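Local structure of quinoline 2-oxidoreductase medium subunit (Pseudomonas putida, 1T3Q) at residues E16-L21 with Y136-A141; P84-A87 with L93-V96; A241-L246 with R274-A279. The protein binds FAD and probably carries electrons as the flavin-containing medium subunit of a molybdenum hydroxylase that acts on quinoline. All blocks are in the same frame, centred on the assembly; numbering follows the deposited sequence.

Interaction 1: E16-L21 with Y136-A141; sequences EVIQVL and YIASSA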
loop_
_atom_site.group_PDB
_atom_site.type_symbol
_atom_site.label_atom_id
_atom_site.label_comp_id
_atom_site.label_asym_id
_atom_site.label_seq_id
_atom_site.Cartn_x
_atom_site.Cartn_y
_atom_site.Cartn_z
ATOM N N GLU C 16 -36.672 -6.616 36.085
ATOM C CA GLU C 16 -36.509 -7.026 34.699
ATOM C C GLU C 16 -35.286 -7.936 34.574
ATOM O O GLU C 16 -35.312 -8.916 33.829
ATOM C CB GLU C 16 -36.363 -5.810 33.782
ATOM C CG GLU C 16 -36.222 -6.190 32.319
ATOM C CD GLU C 16 -36.264 -4.989 31.392
ATOM O OE1 GLU C 16 -35.985 -5.167 30.188
ATOM O OE2 GLU C 16 -36.580 -3.872 31.864
ATOM N N VAL C 17 -34.222 -7.615 35.306
ATOM C CA VAL C 17 -33.010 -8.437 35.283
ATOM C C VAL C 17 -33.383 -9.845 35.734
ATOM O O VAL C 17 -33.061 -10.831 35.074
ATOM C CB VAL C 17 -31.931 -7.895 36.254
ATOM C CG1 VAL C 17 -30.809 -8.915 36.415
ATOM C CG2 VAL C 17 -31.376 -6.586 35.739
ATOM N N ILE C 18 -34.065 -9.924 36.870
ATOM C CA ILE C 18 -34.495 -11.198 37.433
ATOM C C ILE C 18 -35.378 -11.963 36.450
ATOM O O ILE C 18 -35.259 -13.180 36.307
ATOM C CB ILE C 18 -35.264 -10.967 38.758
ATOM C CG1 ILE C 18 -34.295 -10.443 39.822
ATOM C CG2 ILE C 18 -35.937 -12.257 39.216
ATOM C CD1 ILE C 18 -34.962 -9.965 41.095
ATOM N N GLN C 19 -36.253 -11.239 35.763
ATOM C CA GLN C 19 -37.160 -11.848 34.801
ATOM C C GLN C 19 -36.395 -12.458 33.625
ATOM O O GLN C 19 -36.684 -13.578 33.195
ATOM C CB GLN C 19 -38.155 -10.799 34.296
ATOM C CG GLN C 19 -39.420 -11.379 33.685
ATOM C CD GLN C 19 -39.176 -12.039 32.343
ATOM O OE1 GLN C 19 -39.557 -13.193 32.125
ATOM N NE2 GLN C 19 -38.547 -11.307 31.430
ATOM N N VAL C 20 -35.416 -11.721 33.109
ATOM C CA VAL C 20 -34.629 -12.206 31.984
ATOM C C VAL C 20 -33.828 -13.450 32.360
ATOM O O VAL C 20 -33.840 -14.443 31.635
ATOM C CB VAL C 20 -33.663 -11.119 31.464
ATOM C CG1 VAL C 20 -32.848 -11.663 30.296
ATOM C CG2 VAL C 20 -34.452 -9.888 31.031
ATOM N N LEU C 21 -33.137 -13.402 33.494
ATOM C CA LEU C 21 -32.345 -14.546 33.937
ATOM C C LEU C 21 -33.251 -15.746 34.185
ATOM O O LEU C 21 -32.888 -16.891 33.921
ATOM C CB LEU C 21 -31.599 -14.209 35.224
ATOM C CG LEU C 21 -30.566 -13.087 35.128
ATOM C CD1 LEU C 21 -30.094 -12.714 36.519
ATOM C CD2 LEU C 21 -29.400 -13.542 34.260
ATOM N N TYR C 136 -27.513 -9.734 50.679
ATOM C CA TYR C 136 -28.938 -9.692 50.394
ATOM C C TYR C 136 -29.087 -10.067 48.932
ATOM O O TYR C 136 -28.563 -9.393 48.045
ATOM C CB TYR C 136 -29.506 -8.309 50.704
ATOM C CG TYR C 136 -29.524 -8.054 52.193
ATOM C CD1 TYR C 136 -28.361 -7.694 52.874
ATOM C CD2 TYR C 136 -30.683 -8.267 52.941
ATOM C CE1 TYR C 136 -28.346 -7.558 54.263
ATOM C CE2 TYR C 136 -30.680 -8.136 54.333
ATOM C CZ TYR C 136 -29.507 -7.783 54.985
ATOM O OH TYR C 136 -29.491 -7.669 56.357
ATOM N N ILE C 137 -29.790 -11.173 48.703
ATOM C CA ILE C 137 -29.981 -11.729 47.373
ATOM C C ILE C 137 -31.423 -11.663 46.893
ATOM O O ILE C 137 -32.338 -12.101 47.592
ATOM C CB ILE C 137 -29.512 -13.197 47.367
ATOM C CG1 ILE C 137 -28.061 -13.265 47.864
ATOM C CG2 ILE C 137 -29.649 -13.786 45.974
ATOM C CD1 ILE C 137 -27.586 -14.659 48.232
ATOM N N ALA C 138 -31.617 -11.131 45.690
ATOM C CA ALA C 138 -32.950 -11.005 45.118
ATOM C C ALA C 138 -33.270 -12.104 44.119
ATOM O O ALA C 138 -32.399 -12.592 43.394
ATOM C CB ALA C 138 -33.106 -9.643 44.453
ATOM N N SER C 139 -34.540 -12.488 44.092
ATOM C CA SER C 139 -35.031 -13.510 43.181
ATOM C C SER C 139 -36.467 -13.123 42.880
ATOM O O SER C 139 -36.967 -12.131 43.405
ATOM C CB SER C 139 -35.007 -14.889 43.842
ATOM O OG SER C 139 -35.935 -14.950 44.910
ATOM N N SER C 140 -37.125 -13.903 42.037
ATOM C CA SER C 140 -38.507 -13.624 41.693
ATOM C C SER C 140 -39.380 -13.581 42.947
ATOM O O SER C 140 -40.307 -12.777 43.046
ATOM C CB SER C 140 -39.031 -14.702 40.747
ATOM O OG SER C 140 -40.423 -14.556 40.543
ATOM N N ALA C 141 -39.062 -14.448 43.905
ATOM C CA ALA C 141 -39.815 -14.562 45.150
ATOM C C ALA C 141 -39.579 -13.453 46.160
ATOM O O ALA C 141 -40.366 -13.285 47.088
ATOM C CB ALA C 141 -39.523 -15.909 45.800
#
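Ile-18, near the middle of the helical segment 16-21, is the one residue of that segment to reach Ala-138, Ser-139 and Ser-140, and so offers a compact example of a helix docked on the end of a β-strand through one branched side chain. At Ile-18 the chain comes closest, its CA 6.2 Å from the CA of Ser-139, and its CB is directed toward the strand end. Its two branches divide the work. CG2, held anti to the backbone N while CG1 sits beside that nitrogen (chi1 -68°), presses on the peptide entering the turn, 3.5 Å from Ser-140 N and 3.8 Å from the carbonyl carbon of Ser-139. The longer branch is extended (chi2 171°), which brings CD1 to 3.7 Å from Ser-139 O and 3.9 Å from Ala-138 CB. A methyl-to-methyl contact with Ala-138 is thus combined with packing of hydrocarbon against main-chain polar atoms. Ser-139 takes part through its backbone, its side chain pointing away from the helix; there OG receives a weak bond from Ala-141 N (3.3 Å), consistent with a part in shaping the turn. Cutting Ile-18 back to an alanine is likely to open a gap beside Ala-138 and to leave the Ser-139 to Ser-140 peptide without this apolar cover. Farther along, Leu-21 turns to other partners. Helix 14-23 also packs Val-17 and Leu-21 on Val-165 of strand 165-172 and on Val-51 of strand 49-52. Strand 134-139 lies between strands 165-172 and 142-147 in an antiparallel sheet, joined to the latter by the tight hairpin turn that Ile-18 touches.

Interaction 2: P84-A87 with L93-V96; sequences PTVA and LPKV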
loop_
_atom_site.group_PDB
_atom_site.type_symbol
_atom_site.label_atom_id
_atom_site.label_comp_id
_atom_site.label_asym_id
_atom_site.label_seq_id
_atom_site.Cartn_x
_atom_site.Cartn_y
_atom_site.Cartn_z
ATOM N N PRO C 84 -16.006 8.400 50.918
ATOM C CA PRO C 84 -15.944 8.962 52.273
ATOM C C PRO C 84 -16.698 8.138 53.315
ATOM O O PRO C 84 -16.184 7.875 54.401
ATOM C CB PRO C 84 -16.559 10.351 52.103
ATOM C CG PRO C 84 -16.255 10.688 50.684
ATOM C CD PRO C 84 -16.553 9.392 49.977
ATOM N N THR C 85 -17.923 7.743 52.983
ATOM C CA THR C 85 -18.738 6.958 53.899
ATOM C C THR C 85 -18.032 5.661 54.267
ATOM O O THR C 85 -17.886 5.339 55.444
ATOM C CB THR C 85 -20.105 6.626 53.282
ATOM O OG1 THR C 85 -20.774 7.841 52.933
ATOM C CG2 THR C 85 -20.964 5.857 54.273
ATOM N N VAL C 86 -17.594 4.916 53.259
ATOM C CA VAL C 86 -16.898 3.663 53.502
ATOM C C VAL C 86 -15.662 3.913 54.352
ATOM O O VAL C 86 -15.403 3.199 55.320
ATOM C CB VAL C 86 -16.452 3.003 52.181
ATOM C CG1 VAL C 86 -15.559 1.810 52.478
ATOM C CG2 VAL C 86 -17.670 2.573 51.379
ATOM N N ALA C 87 -14.907 4.941 53.984
ATOM C CA ALA C 87 -13.685 5.288 54.694
ATOM C C ALA C 87 -13.897 5.522 56.188
ATOM O O ALA C 87 -13.070 5.117 57.006
ATOM C CB ALA C 87 -13.048 6.523 54.058
ATOM N N LEU C 93 -11.688 -1.747 54.772
ATOM C CA LEU C 93 -12.082 -2.071 53.402
ATOM C C LEU C 93 -11.157 -1.421 52.369
ATOM O O LEU C 93 -10.593 -2.103 51.517
ATOM C CB LEU C 93 -13.532 -1.643 53.144
ATOM C CG LEU C 93 -14.411 -2.606 52.338
ATOM C CD1 LEU C 93 -15.709 -1.906 51.971
ATOM C CD2 LEU C 93 -13.700 -3.071 51.088
ATOM N N PRO C 94 -10.989 -0.090 52.428
ATOM C CA PRO C 94 -10.097 0.513 51.434
ATOM C C PRO C 94 -8.638 0.063 51.559
ATOM O O PRO C 94 -7.908 0.041 50.571
ATOM C CB PRO C 94 -10.291 2.020 51.651
ATOM C CG PRO C 94 -10.764 2.125 53.062
ATOM C CD PRO C 94 -11.692 0.946 53.204
ATOM N N LYS C 95 -8.208 -0.308 52.761
ATOM C CA LYS C 95 -6.829 -0.752 52.926
ATOM C C LYS C 95 -6.619 -2.119 52.276
ATOM O O LYS C 95 -5.530 -2.431 51.783
ATOM C CB LYS C 95 -6.446 -0.787 54.409
ATOM C CG LYS C 95 -6.445 0.598 55.044
ATOM C CD LYS C 95 -5.619 0.663 56.317
ATOM C CE LYS C 95 -6.198 -0.199 57.415
ATOM N NZ LYS C 95 -5.438 -0.002 58.682
ATOM N N VAL C 96 -7.671 -2.931 52.264
ATOM C CA VAL C 96 -7.604 -4.255 51.657
ATOM C C VAL C 96 -7.657 -4.122 50.134
ATOM O O VAL C 96 -6.946 -4.823 49.410
ATOM C CB VAL C 96 -8.782 -5.148 52.122
ATOM C CG1 VAL C 96 -8.785 -6.459 51.341
ATOM C CG2 VAL C 96 -8.663 -5.433 53.620
#
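Val-86 meets Leu-93 and Pro-94 through a single methyl group, an instance of how two short successive helices can close on each other with very few atoms. CG1 of Val-86 is 3.8 Å from CD1 of Leu-93 and 4.1 Å from CB of the same leucine, the two side chains lying obliquely to one another. The same methyl sits 4.0 Å from CD of Pro-94, where valine and pyrrolidine ring pass in opposite directions; Pro-94, which has no amide hydrogen, fits readily in the first turn of its helix. Val-86 has CG1 anti to its own backbone nitrogen (chi1 172°), a setting that carries this methyl across to helix 92-97. The backbones stay apart, with 7.5 Å between the CA atoms of Val-86 and Leu-93.

In the next shell, Val-86 N is hydrogen-bonded to Asp-83 OD1 just ahead of helix 84-89, while the Val-86 side chain also rests on Ile-62 of strand 62-65. Leu-93 leans on Met-124 of helix 123-130, and its side chain is about 7 Å from that of the FAD-binding His-77.

Across the contact itself the chemistry is purely hydrocarbon. Fit and burial, rather than bond direction, probably set how the two helices meet, with directional bonds left to the surroundings.

Interaction 3: A241-L246 with R274-A279; sequences ATAAEL and RVILKA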
loop_
_atom_site.group_PDB
_atom_site.type_symbol
_atom_site.label_atom_id
_atom_site.label_comp_id
_atom_site.label_asym_id
_atom_site.label_seq_id
_atom_site.Cartn_x
_atom_site.Cartn_y
_atom_site.Cartn_z
ATOM N N ALA C 241 3.928 -14.983 67.329
ATOM C CA ALA C 241 4.493 -16.147 66.656
ATOM C C ALA C 241 3.721 -17.411 67.023
ATOM O O ALA C 241 3.395 -18.220 66.155
ATOM C CB ALA C 241 5.964 -16.308 67.029
ATOM N N THR C 242 3.428 -17.581 68.311
ATOM C CA THR C 242 2.690 -18.755 68.765
ATOM C C THR C 242 1.278 -18.757 68.184
ATOM O O THR C 242 0.770 -19.798 67.766
ATOM C CB THR C 242 2.589 -18.798 70.307
ATOM O OG1 THR C 242 3.902 -18.841 70.871
ATOM C CG2 THR C 242 1.818 -20.028 70.753
ATOM N N ALA C 243 0.647 -17.591 68.155
ATOM C CA ALA C 243 -0.705 -17.487 67.611
ATOM C C ALA C 243 -0.698 -17.832 66.121
ATOM O O ALA C 243 -1.633 -18.460 65.616
ATOM C CB ALA C 243 -1.250 -16.082 67.821
ATOM N N ALA C 244 0.364 -17.423 65.428
ATOM C CA ALA C 244 0.499 -17.691 63.995
ATOM C C ALA C 244 0.582 -19.197 63.728
ATOM O O ALA C 244 0.037 -19.691 62.742
ATOM C CB ALA C 244 1.740 -16.984 63.446
ATOM N N GLU C 245 1.266 -19.918 64.612
ATOM C CA GLU C 245 1.395 -21.368 64.487
ATOM C C GLU C 245 0.025 -22.015 64.677
ATOM O O GLU C 245 -0.379 -22.887 63.906
ATOM C CB GLU C 245 2.357 -21.907 65.547
ATOM C CG GLU C 245 3.808 -21.504 65.345
ATOM N N LEU C 246 -0.683 -21.579 65.716
ATOM C CA LEU C 246 -2.008 -22.102 66.022
ATOM C C LEU C 246 -2.990 -21.819 64.896
ATOM O O LEU C 246 -3.845 -22.646 64.586
ATOM C CB LEU C 246 -2.535 -21.483 67.318
ATOM C CG LEU C 246 -1.841 -21.879 68.622
ATOM C CD1 LEU C 246 -2.398 -21.044 69.765
ATOM C CD2 LEU C 246 -2.054 -23.364 68.888
ATOM N N ARG C 274 2.957 -11.319 61.308
ATOM C CA ARG C 274 3.155 -9.924 60.945
ATOM C C ARG C 274 1.901 -9.075 61.145
ATOM O O ARG C 274 1.967 -7.985 61.716
ATOM C CB ARG C 274 3.603 -9.822 59.485
ATOM C CG ARG C 274 3.889 -8.401 59.033
ATOM C CD ARG C 274 3.922 -8.303 57.517
ATOM N NE ARG C 274 4.963 -9.131 56.918
ATOM C CZ ARG C 274 5.086 -9.337 55.609
ATOM N NH1 ARG C 274 6.068 -10.101 55.146
ATOM N NH2 ARG C 274 4.225 -8.788 54.764
ATOM N N VAL C 275 0.761 -9.571 60.672
ATOM C CA VAL C 275 -0.492 -8.834 60.791
ATOM C C VAL C 275 -0.975 -8.720 62.242
ATOM O O VAL C 275 -1.552 -7.700 62.635
ATOM C CB VAL C 275 -1.600 -9.465 59.892
ATOM C CG1 VAL C 275 -2.036 -10.818 60.439
ATOM C CG2 VAL C 275 -2.783 -8.514 59.782
ATOM N N ILE C 276 -0.736 -9.750 63.046
ATOM C CA ILE C 276 -1.142 -9.700 64.447
ATOM C C ILE C 276 -0.380 -8.573 65.146
ATOM O O ILE C 276 -0.974 -7.752 65.844
ATOM C CB ILE C 276 -0.842 -11.022 65.176
ATOM C CG1 ILE C 276 -1.799 -12.112 64.691
ATOM C CG2 ILE C 276 -0.957 -10.823 66.691
ATOM C CD1 ILE C 276 -1.488 -13.487 65.246
ATOM N N LEU C 277 0.936 -8.537 64.957
ATOM C CA LEU C 277 1.752 -7.496 65.572
ATOM C C LEU C 277 1.306 -6.121 65.086
ATOM O O LEU C 277 1.249 -5.164 65.859
ATOM C CB LEU C 277 3.234 -7.716 65.242
ATOM C CG LEU C 277 3.897 -8.883 65.980
ATOM C CD1 LEU C 277 5.245 -9.224 65.359
ATOM C CD2 LEU C 277 4.059 -8.506 67.447
ATOM N N LYS C 278 0.978 -6.030 63.803
ATOM C CA LYS C 278 0.541 -4.769 63.218
ATOM C C LYS C 278 -0.793 -4.321 63.812
ATOM O O LYS C 278 -0.982 -3.142 64.122
ATOM C CB LYS C 278 0.419 -4.914 61.696
ATOM C CG LYS C 278 0.238 -3.600 60.945
ATOM N N ALA C 279 -1.719 -5.262 63.972
ATOM C CA ALA C 279 -3.029 -4.952 64.534
ATOM C C ALA C 279 -2.907 -4.520 65.992
ATOM O O ALA C 279 -3.629 -3.633 66.446
ATOM C CB ALA C 279 -3.953 -6.162 64.423
#
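Ile-276 sets its CD1 methyl against CB of Ala-243 at 3.7 Å, illustrating how one long aliphatic side chain can bridge two helices where the opposite face carries alanines. The isoleucine supplies nearly all the reach. CG1 stands anti to the carbonyl carbon (chi1 -71°) and the chain continues extended through CG1 (chi2 174°), pushing CD1 out to the facing helix. There it also approaches the backbone, 4.4 Å from Ala-244 N, next to the methyl of Ala-243. The CA atoms of Ala-244 and Ile-276 remain 8.2 Å apart, a separation spanned by the isoleucine rather than shared between side chains of equal length. All three residues are buried, and the small interface is dispersive in character.

Other residues complete the join. Ala-244 also packs on Lys-269 and Gln-273, earlier in helix 261-284, while Ala-243 touches Phe-229 and Leu-230 of helix 224-230. Helix 261-284 lies with Val-275 and Ala-279 on strand 193-202, and Arg-274 forms a salt bridge with Asp-181 of strand 177-183, so helix 237-248 is joined through Ile-276 to a helix seated on the C-terminal antiparallel sheet.

Overall arrangement
All three contacts rely on apolar packing, yet their surroundings differ. Interactions 1 and 2 belong to the FAD-binding region and lie about 29 Å apart between centres; interaction 3 is in the C-terminal region, across the chain's centre from interaction 1. Interactions 2 and 3 are buried helix-helix contacts, made methyl to methyl or to a proline ring. Interaction 1, partly buried, joins a helix to a strand end and exposed turn, where methyls meet peptide atoms. No helix or strand is shared: interaction 1 uses strand 134-139, next to the outermost strand 142-147 of the five-stranded sheet, while Val-86 of interaction 2 rests on Ile-62 of strand 62-65, the outermost strand at the other end.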